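Local coordinates for thiamine-binding periplasmic protein (Escherichia coli, PDB 2QRY) that binds thiamine, thiamine phosphate and thiamine diphosphate with high affinity in the periplasm and serves the ThiBPQ ABC transporter in thiamine import, at residues S221-I226 with G281-P286; G205-G210 with D232-A237. All blocks are in the same frame, centred on the assembly; numbering follows the deposited sequence.

Contact 1. Residues S221-I226 with G281-P286; sequences SPAYHI and GNWMYP. With TPS (thiamin phosphate), chain E.
Ala223 and Tyr224, on helix 221-229, lie against the indole of Trp283, and thiamin phosphate is bound beside them in the pocket of this type II periplasmic solute-binding protein. Ser221, at the beginning of the segment, faces the ligand rather than the tryptophan: its OG donates a hydrogen bond to pyrimidine N1A of thiamin phosphate at 2.9 Å. The backbone N-H of Tyr218 donates to the same OG, and Ser217 OG is hydrogen-bonded to it as well, which fixes the hydroxyl in place. One turn of backbone is closed by Tyr224 N bonding to Ser221 O. Ala223 then meets the benzo end of the indole twice, its CB 3.7 Å from Trp283 CE3 and its carbonyl O 3.3 Å from Trp283 CZ3. Tyr224 does most of the packing. Its CA stands 3.4 Å above the centroid of the six-membered ring of Trp283, only 2° off the ring normal, a clear CH-pi contact. With CG anti to the backbone N (chi1 164°), the phenol swings past the indole and turns its CD1 edge to the five-membered ring, 3.5 Å from Trp283 NE1. The result is an offset edge-to-face pair with planes at 86°. On the ligand side, Tyr224 CB touches methyl CM2 of thiamin phosphate at 3.5 Å, while Trp283 CD1 comes to 3.7 Å from its N3A. Were Trp283 replaced by an alanine, the CA and ring edge of Tyr224 would probably lose the aromatic surface they rest on, and the pyrimidine a neighbour at N3A. Trp283 leaves the preceding helix at positive phi, and its carbonyl O is bonded to Thr220 OG1. Chemically, then, the serine hydroxyl recognises N1A, while carbon atoms of Tyr224 and Trp283 lie beside the methyl and N3A.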
ATOM      1  N   SER A 221      -9.617  -3.885  -4.648  1.00 19.54           N
ATOM      2  CA  SER A 221      -9.205  -5.156  -5.227  1.00 19.89           C
ATOM      3  C   SER A 221     -10.276  -5.802  -6.107  1.00 20.41           C
ATOM      4  O   SER A 221      -9.958  -6.417  -7.125  1.00 19.90           O
ATOM      5  CB  SER A 221      -8.777  -6.132  -4.124  1.00 20.12           C
ATOM      6  OG  SER A 221      -7.608  -5.668  -3.475  1.00 17.60           O
ATOM      7  N   PRO A 222     -11.558  -5.678  -5.731  1.00 19.89           N
ATOM      8  CA  PRO A 222     -12.576  -6.306  -6.583  1.00 19.16           C
ATOM      9  C   PRO A 222     -12.560  -5.767  -8.008  1.00 20.04           C
ATOM     10  O   PRO A 222     -12.865  -6.490  -8.957  1.00 19.97           O
ATOM     11  CB  PRO A 222     -13.880  -5.993  -5.855  1.00 19.16           C
ATOM     12  CG  PRO A 222     -13.450  -5.976  -4.393  1.00 20.28           C
ATOM     13  CD  PRO A 222     -12.143  -5.194  -4.466  1.00 20.27           C
ATOM     14  N   ALA A 223     -12.188  -4.501  -8.151  1.00 19.89           N
ATOM     15  CA  ALA A 223     -12.134  -3.863  -9.459  1.00 21.55           C
ATOM     16  C   ALA A 223     -11.215  -4.618 -10.421  1.00 23.93           C
ATOM     17  O   ALA A 223     -11.464  -4.651 -11.632  1.00 23.72           O
ATOM     18  CB  ALA A 223     -11.673  -2.419  -9.321  1.00 20.52           C
ATOM     19  N   TYR A 224     -10.145  -5.215  -9.899  1.00 25.05           N
ATOM     20  CA  TYR A 224      -9.246  -5.972 -10.773  1.00 25.69           C
ATOM     21  C   TYR A 224     -10.013  -7.099 -11.452  1.00 25.73           C
ATOM     22  O   TYR A 224      -9.954  -7.260 -12.674  1.00 26.94           O
ATOM     23  CB  TYR A 224      -8.086  -6.598 -10.003  1.00 25.46           C
ATOM     24  CG  TYR A 224      -7.396  -7.667 -10.820  1.00 25.83           C
ATOM     25  CD1 TYR A 224      -6.559  -7.323 -11.881  1.00 25.83           C
ATOM     26  CD2 TYR A 224      -7.656  -9.024 -10.595  1.00 25.62           C
ATOM     27  CE1 TYR A 224      -6.003  -8.298 -12.706  1.00 25.70           C
ATOM     28  CE2 TYR A 224      -7.107 -10.005 -11.414  1.00 26.40           C
ATOM     29  CZ  TYR A 224      -6.281  -9.635 -12.471  1.00 27.01           C
ATOM     30  OH  TYR A 224      -5.748 -10.596 -13.302  1.00 27.55           O
ATOM     31  N   HIS A 225     -10.724  -7.886 -10.651  1.00 23.79           N
ATOM     32  CA  HIS A 225     -11.487  -9.001 -11.180  1.00 23.22           C
ATOM     33  C   HIS A 225     -12.645  -8.571 -12.074  1.00 25.00           C
ATOM     34  O   HIS A 225     -12.932  -9.221 -13.079  1.00 25.94           O
ATOM     35  CB  HIS A 225     -11.995  -9.874 -10.037  1.00 22.30           C
ATOM     36  CG  HIS A 225     -10.901 -10.497  -9.225  1.00 22.95           C
ATOM     37  ND1 HIS A 225     -10.367  -9.896  -8.105  1.00 24.20           N
ATOM     38  CD2 HIS A 225     -10.223 -11.658  -9.386  1.00 21.68           C
ATOM     39  CE1 HIS A 225      -9.411 -10.661  -7.610  1.00 23.43           C
ATOM     40  NE2 HIS A 225      -9.305 -11.737  -8.368  1.00 22.65           N
ATOM     41  N   ILE A 226     -13.306  -7.476 -11.728  1.00 26.61           N
ATOM     42  CA  ILE A 226     -14.418  -7.001 -12.541  1.00 28.57           C
ATOM     43  C   ILE A 226     -13.968  -6.654 -13.966  1.00 30.55           C
ATOM     44  O   ILE A 226     -14.464  -7.219 -14.934  1.00 30.72           O
ATOM     45  CB  ILE A 226     -15.078  -5.752 -11.915  1.00 28.03           C
ATOM     46  CG1 ILE A 226     -15.674  -6.106 -10.549  1.00 26.48           C
ATOM     47  CG2 ILE A 226     -16.167  -5.216 -12.845  1.00 28.75           C
ATOM     48  CD1 ILE A 226     -16.295  -4.915  -9.817  1.00 23.43           C
ATOM     49  N   GLY A 281      -3.620  -0.273 -13.259  1.00 25.44           N
ATOM     50  CA  GLY A 281      -2.299  -0.836 -13.057  1.00 22.64           C
ATOM     51  C   GLY A 281      -2.068  -1.259 -11.618  1.00 21.25           C
ATOM     52  O   GLY A 281      -1.670  -2.394 -11.356  1.00 19.61           O
ATOM     53  N   ASN A 282      -2.330  -0.344 -10.686  1.00 20.95           N
ATOM     54  CA  ASN A 282      -2.139  -0.598  -9.260  1.00 19.00           C
ATOM     55  C   ASN A 282      -3.459  -0.846  -8.534  1.00 19.57           C
ATOM     56  O   ASN A 282      -3.459  -1.246  -7.372  1.00 18.87           O
ATOM     57  CB  ASN A 282      -1.432   0.589  -8.603  1.00 18.05           C
ATOM     58  CG  ASN A 282      -0.332   0.162  -7.625  1.00 19.78           C
ATOM     59  OD1 ASN A 282      -0.018   0.878  -6.666  1.00 18.17           O
ATOM     60  ND2 ASN A 282       0.269  -0.991  -7.881  1.00 16.69           N
ATOM     61  N   TRP A 283      -4.579  -0.598  -9.208  1.00 18.64           N
ATOM     62  CA  TRP A 283      -5.888  -0.791  -8.598  1.00 19.46           C
ATOM     63  C   TRP A 283      -5.996  -0.019  -7.282  1.00 19.42           C
ATOM     64  O   TRP A 283      -6.184  -0.579  -6.203  1.00 19.56           O
ATOM     65  CB  TRP A 283      -6.140  -2.288  -8.397  1.00 19.96           C
ATOM     66  CG  TRP A 283      -6.059  -3.008  -9.702  1.00 22.26           C
ATOM     67  CD1 TRP A 283      -4.995  -3.718 -10.189  1.00 21.88           C
ATOM     68  CD2 TRP A 283      -7.030  -2.971 -10.755  1.00 21.39           C
ATOM     69  NE1 TRP A 283      -5.242  -4.117 -11.478  1.00 20.68           N
ATOM     70  CE2 TRP A 283      -6.483  -3.673 -11.852  1.00 22.15           C
ATOM     71  CE3 TRP A 283      -8.307  -2.406 -10.878  1.00 21.89           C
ATOM     72  CZ2 TRP A 283      -7.172  -3.827 -13.061  1.00 21.77           C
ATOM     73  CZ3 TRP A 283      -8.993  -2.558 -12.079  1.00 21.75           C
ATOM     74  CH2 TRP A 283      -8.421  -3.264 -13.155  1.00 21.58           C
HETATM   75  N   MSE A 284      -5.862   1.291  -7.408  1.00 22.12           N
HETATM   76  CA  MSE A 284      -5.923   2.224  -6.293  1.00 23.03           C
HETATM   77  C   MSE A 284      -6.518   3.511  -6.859  1.00 23.85           C
HETATM   78  O   MSE A 284      -6.607   3.667  -8.078  1.00 23.48           O
HETATM   79  CB  MSE A 284      -4.503   2.505  -5.779  1.00 25.88           C
HETATM   80  CG  MSE A 284      -3.799   1.322  -5.135  1.00 25.09           C
HETATM   81 SE   MSE A 284      -4.550   0.879  -3.407  1.00 32.71          SE
HETATM   82  CE  MSE A 284      -3.582   2.174  -2.320  1.00 24.67           C
ATOM     83  N   TYR A 285      -6.920   4.433  -5.989  1.00 24.63           N
ATOM     84  CA  TYR A 285      -7.479   5.702  -6.451  1.00 26.29           C
ATOM     85  C   TYR A 285      -6.335   6.662  -6.776  1.00 28.02           C
ATOM     86  O   TYR A 285      -5.417   6.841  -5.975  1.00 28.74           O
ATOM     87  CB  TYR A 285      -8.387   6.317  -5.380  1.00 23.76           C
ATOM     88  CG  TYR A 285      -9.633   5.510  -5.108  1.00 22.28           C
ATOM     89  CD1 TYR A 285     -10.664   5.443  -6.045  1.00 21.35           C
ATOM     90  CD2 TYR A 285      -9.774   4.792  -3.921  1.00 23.11           C
ATOM     91  CE1 TYR A 285     -11.806   4.681  -5.808  1.00 19.62           C
ATOM     92  CE2 TYR A 285     -10.913   4.027  -3.672  1.00 22.07           C
ATOM     93  CZ  TYR A 285     -11.922   3.976  -4.622  1.00 20.38           C
ATOM     94  OH  TYR A 285     -13.037   3.212  -4.383  1.00 20.69           O
ATOM     95  N   PRO A 286      -6.374   7.286  -7.964  1.00 29.71           N
ATOM     96  CA  PRO A 286      -5.340   8.230  -8.397  1.00 29.91           C
ATOM     97  C   PRO A 286      -5.280   9.468  -7.515  1.00 30.39           C
ATOM     98  O   PRO A 286      -6.235   9.800  -6.805  1.00 29.98           O
ATOM     99  CB  PRO A 286      -5.756   8.574  -9.825  1.00 30.25           C
ATOM    100  CG  PRO A 286      -6.521   7.377 -10.260  1.00 30.35           C
ATOM    101  CD  PRO A 286      -7.346   7.062  -9.045  1.00 30.06           C
TER
HETATM  102  CM2 TPS E 400      -6.023  -7.040  -7.185  1.00 16.66           C
HETATM  103  N3  TPS E 400      -1.757  -3.193  -3.990  1.00 21.75           N
HETATM  104  C2  TPS E 400      -1.527  -4.485  -3.858  1.00 22.35           C
HETATM  105  S1  TPS E 400      -0.175  -4.568  -2.793  1.00 22.37           S
HETATM  106  C5  TPS E 400       0.044  -2.829  -2.547  1.00 21.14           C
HETATM  107  C4  TPS E 400      -0.963  -2.304  -3.328  1.00 21.84           C
HETATM  108  CM4 TPS E 400      -1.165  -0.796  -3.426  1.00 22.85           C
HETATM  109  C6  TPS E 400       1.101  -2.233  -1.670  1.00 23.99           C
HETATM  110  C7  TPS E 400       1.872  -3.485  -1.254  1.00 25.37           C
HETATM  111  O7  TPS E 400       2.941  -3.240  -0.348  1.00 31.10           O
HETATM  112  N1A TPS E 400      -5.631  -5.288  -5.503  1.00 18.69           N
HETATM  113  C2A TPS E 400      -5.198  -5.917  -6.598  1.00 18.59           C
HETATM  114  N3A TPS E 400      -4.050  -5.573  -7.179  1.00 15.76           N
HETATM  115  C4A TPS E 400      -3.283  -4.577  -6.685  1.00 17.52           C
HETATM  116  N4A TPS E 400      -2.093  -4.244  -7.307  1.00 17.56           N
HETATM  117  C5A TPS E 400      -3.714  -3.880  -5.512  1.00 19.40           C
HETATM  118  C6A TPS E 400      -4.933  -4.287  -4.944  1.00 19.13           C
HETATM  119  C7A TPS E 400      -2.905  -2.730  -4.865  1.00 19.07           C
HETATM  120  P1  TPS E 400       3.622  -4.675  -0.049  1.00 24.68           P
HETATM  121  O1  TPS E 400       2.537  -5.666   0.458  1.00 27.25           O
HETATM  122  O2  TPS E 400       4.817  -4.542   0.980  1.00 31.77           O
HETATM  123  O3  TPS E 400       4.190  -5.225  -1.375  1.00 24.66           O

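Contact 2. Residues G205-G210 with D232-A237; sequences GLFLKG and DNYAAA
Phe207 and Leu208, near the end of helix 200-208, both reach Tyr234 on the short strand 234-236, and all of the contact between the segments is made through that one phenol. No hydrogen bond crosses; the backbones stay well apart, with Leu208 CA 9.8 Å from Tyr234 CA, and the side chains bridge the distance.

The aromatic part is a rim-to-rim meeting. CE2 of Phe207 lies 3.7 Å from Tyr234 CD2, the ring centroids are 5.8 Å apart and the planes are inclined at 69°, so neither ring sits over the other's face. A chi1 of 163° sends the Phe207 ring out from the helix, opposite its own amide nitrogen, and brings its CE2-CZ edge to the CD2-CE2 side of the tyrosine; the two side chains pass each other pointing opposite ways. The aliphatic part belongs to Leu208, whose CD2 methyl comes to 4.0 Å from Tyr234 CZ near the hydroxyl end of the ring. A polar neighbour, Asn233 ND2, lies 3.5 Å above the plane of the Tyr234 ring, toward its rim, and makes a weak hydrogen bond to Asp133 OD1.

Just past these residues the backbone turns off in a Schellman motif: Gly210, at positive phi, bonds through its N to Phe207 O at 2.7 Å, and a side chain there would collide with the carbonyl O of Lys209.

Strand 121-133 lies behind the contact: Phe207 also touches its Val131, Tyr234 touches Asp133, and Ala235 and Ala237 are backbone-bonded to Tyr132 and Phe130. The end of helix 200-208 is thereby packed against an antiparallel strand pair in the sheet of this solute-binding fold.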
ATOM      1  N   GLY A 205      -2.349 -14.378  -3.725  1.00 18.12           N
ATOM      2  CA  GLY A 205      -2.301 -15.573  -4.546  1.00 18.25           C
ATOM      3  C   GLY A 205      -2.839 -16.792  -3.818  1.00 18.64           C
ATOM      4  O   GLY A 205      -3.565 -17.602  -4.407  1.00 17.33           O
ATOM      5  N   LEU A 206      -2.484 -16.934  -2.542  1.00 18.04           N
ATOM      6  CA  LEU A 206      -2.963 -18.068  -1.765  1.00 18.50           C
ATOM      7  C   LEU A 206      -4.468 -17.927  -1.623  1.00 19.88           C
ATOM      8  O   LEU A 206      -5.196 -18.907  -1.710  1.00 21.63           O
ATOM      9  CB  LEU A 206      -2.304 -18.103  -0.385  1.00 19.48           C
ATOM     10  CG  LEU A 206      -0.788 -18.303  -0.374  1.00 18.98           C
ATOM     11  CD1 LEU A 206      -0.255 -18.049   1.019  1.00 21.14           C
ATOM     12  CD2 LEU A 206      -0.451 -19.713  -0.839  1.00 18.99           C
ATOM     13  N   PHE A 207      -4.947 -16.705  -1.416  1.00 20.01           N
ATOM     14  CA  PHE A 207      -6.382 -16.509  -1.293  1.00 20.80           C
ATOM     15  C   PHE A 207      -7.068 -17.013  -2.561  1.00 21.90           C
ATOM     16  O   PHE A 207      -7.979 -17.842  -2.495  1.00 21.96           O
ATOM     17  CB  PHE A 207      -6.717 -15.029  -1.086  1.00 20.19           C
ATOM     18  CG  PHE A 207      -8.165 -14.691  -1.344  1.00 20.18           C
ATOM     19  CD1 PHE A 207      -9.167 -15.144  -0.492  1.00 19.39           C
ATOM     20  CD2 PHE A 207      -8.524 -13.920  -2.454  1.00 20.32           C
ATOM     21  CE1 PHE A 207     -10.520 -14.838  -0.741  1.00 20.53           C
ATOM     22  CE2 PHE A 207      -9.863 -13.604  -2.716  1.00 21.36           C
ATOM     23  CZ  PHE A 207     -10.867 -14.068  -1.853  1.00 21.15           C
ATOM     24  N   LEU A 208      -6.620 -16.518  -3.712  1.00 22.58           N
ATOM     25  CA  LEU A 208      -7.211 -16.915  -4.984  1.00 23.90           C
ATOM     26  C   LEU A 208      -7.119 -18.418  -5.215  1.00 26.33           C
ATOM     27  O   LEU A 208      -7.942 -18.988  -5.928  1.00 27.18           O
ATOM     28  CB  LEU A 208      -6.546 -16.173  -6.139  1.00 22.38           C
ATOM     29  CG  LEU A 208      -6.747 -14.661  -6.124  1.00 21.15           C
ATOM     30  CD1 LEU A 208      -5.917 -14.033  -7.221  1.00 21.37           C
ATOM     31  CD2 LEU A 208      -8.220 -14.339  -6.308  1.00 22.74           C
ATOM     32  N   LYS A 209      -6.117 -19.059  -4.619  1.00 26.90           N
ATOM     33  CA  LYS A 209      -5.964 -20.500  -4.763  1.00 28.69           C
ATOM     34  C   LYS A 209      -6.895 -21.253  -3.803  1.00 28.10           C
ATOM     35  O   LYS A 209      -6.987 -22.479  -3.849  1.00 27.60           O
ATOM     36  CB  LYS A 209      -4.498 -20.905  -4.545  1.00 30.52           C
ATOM     37  CG  LYS A 209      -3.641 -20.718  -5.800  1.00 35.81           C
ATOM     38  CD  LYS A 209      -2.147 -20.942  -5.566  1.00 38.82           C
ATOM     39  CE  LYS A 209      -1.515 -19.768  -4.811  1.00 43.20           C
ATOM     40  NZ  LYS A 209      -0.017 -19.814  -4.766  1.00 42.42           N
ATOM     41  N   GLY A 210      -7.587 -20.506  -2.942  1.00 27.15           N
ATOM     42  CA  GLY A 210      -8.522 -21.111  -2.007  1.00 25.81           C
ATOM     43  C   GLY A 210      -8.003 -21.435  -0.615  1.00 26.82           C
ATOM     44  O   GLY A 210      -8.717 -22.042   0.183  1.00 27.63           O
ATOM     45  N   ASP A 232     -17.558 -10.500 -10.847  1.00 36.50           N
ATOM     46  CA  ASP A 232     -17.891  -9.619  -9.736  1.00 37.03           C
ATOM     47  C   ASP A 232     -18.270 -10.414  -8.490  1.00 34.64           C
ATOM     48  O   ASP A 232     -19.037  -9.946  -7.647  1.00 33.57           O
ATOM     49  CB  ASP A 232     -19.019  -8.661 -10.131  1.00 41.53           C
ATOM     50  CG  ASP A 232     -20.359  -9.352 -10.238  1.00 46.69           C
ATOM     51  OD1 ASP A 232     -20.426 -10.431 -10.867  1.00 50.84           O
ATOM     52  OD2 ASP A 232     -21.348  -8.809  -9.696  1.00 50.53           O
ATOM     53  N   ASN A 233     -17.718 -11.620  -8.376  1.00 31.94           N
ATOM     54  CA  ASN A 233     -17.983 -12.470  -7.224  1.00 28.66           C
ATOM     55  C   ASN A 233     -17.069 -12.120  -6.038  1.00 27.43           C
ATOM     56  O   ASN A 233     -17.363 -12.479  -4.895  1.00 26.67           O
ATOM     57  CB  ASN A 233     -17.826 -13.949  -7.604  1.00 27.52           C
ATOM     58  CG  ASN A 233     -16.450 -14.272  -8.157  1.00 28.12           C
ATOM     59  OD1 ASN A 233     -16.028 -13.714  -9.173  1.00 27.39           O
ATOM     60  ND2 ASN A 233     -15.742 -15.181  -7.489  1.00 26.74           N
ATOM     61  N   TYR A 234     -15.966 -11.418  -6.299  1.00 24.80           N
ATOM     62  CA  TYR A 234     -15.067 -11.034  -5.213  1.00 23.99           C
ATOM     63  C   TYR A 234     -15.498  -9.697  -4.639  1.00 22.85           C
ATOM     64  O   TYR A 234     -15.933  -8.815  -5.367  1.00 22.98           O
ATOM     65  CB  TYR A 234     -13.614 -10.939  -5.689  1.00 22.39           C
ATOM     66  CG  TYR A 234     -13.030 -12.272  -6.079  1.00 23.09           C
ATOM     67  CD1 TYR A 234     -12.917 -12.646  -7.422  1.00 21.76           C
ATOM     68  CD2 TYR A 234     -12.661 -13.197  -5.104  1.00 24.09           C
ATOM     69  CE1 TYR A 234     -12.461 -13.908  -7.779  1.00 22.04           C
ATOM     70  CE2 TYR A 234     -12.206 -14.470  -5.450  1.00 23.51           C
ATOM     71  CZ  TYR A 234     -12.112 -14.819  -6.785  1.00 23.20           C
ATOM     72  OH  TYR A 234     -11.702 -16.086  -7.121  1.00 24.06           O
ATOM     73  N   ALA A 235     -15.377  -9.551  -3.325  1.00 22.54           N
ATOM     74  CA  ALA A 235     -15.772  -8.319  -2.672  1.00 21.65           C
ATOM     75  C   ALA A 235     -14.919  -7.998  -1.460  1.00 21.92           C
ATOM     76  O   ALA A 235     -14.301  -8.876  -0.862  1.00 22.45           O
ATOM     77  CB  ALA A 235     -17.236  -8.402  -2.262  1.00 22.67           C
ATOM     78  N   ALA A 236     -14.890  -6.716  -1.115  1.00 22.58           N
ATOM     79  CA  ALA A 236     -14.153  -6.229   0.039  1.00 22.73           C
ATOM     80  C   ALA A 236     -15.214  -5.935   1.089  1.00 22.57           C
ATOM     81  O   ALA A 236     -16.132  -5.149   0.842  1.00 23.99           O
ATOM     82  CB  ALA A 236     -13.394  -4.953  -0.319  1.00 20.75           C
ATOM     83  N   ALA A 237     -15.096  -6.568   2.251  1.00 23.46           N
ATOM     84  CA  ALA A 237     -16.070  -6.375   3.321  1.00 23.49           C
ATOM     85  C   ALA A 237     -15.965  -4.980   3.924  1.00 24.42           C
ATOM     86  O   ALA A 237     -14.891  -4.545   4.335  1.00 24.99           O
ATOM     87  CB  ALA A 237     -15.881  -7.428   4.391  1.00 21.12           C
TER

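Contacts 1 and 2 have centres 13 Å apart and join directly through helix 221-229, which leads on to strand 234-236. His225 fits between them: its CG is 3.5 Å from Tyr234 CD1, the rings inclined at about 35°, and its NE2 lies 3.5 Å from Leu208 CD2. Pro222 CB adds a contact to Tyr234 O at 3.5 Å. Contact 1 lines the thiamin phosphate pocket itself, whereas contact 2 stands behind it, the side chain of Leu208 about 7 Å from the ligand. Helix 200-208, used in contact 2, begins at Trp200, whose N also hydrogen-bonds the ligand. Both contacts reach the same sheet.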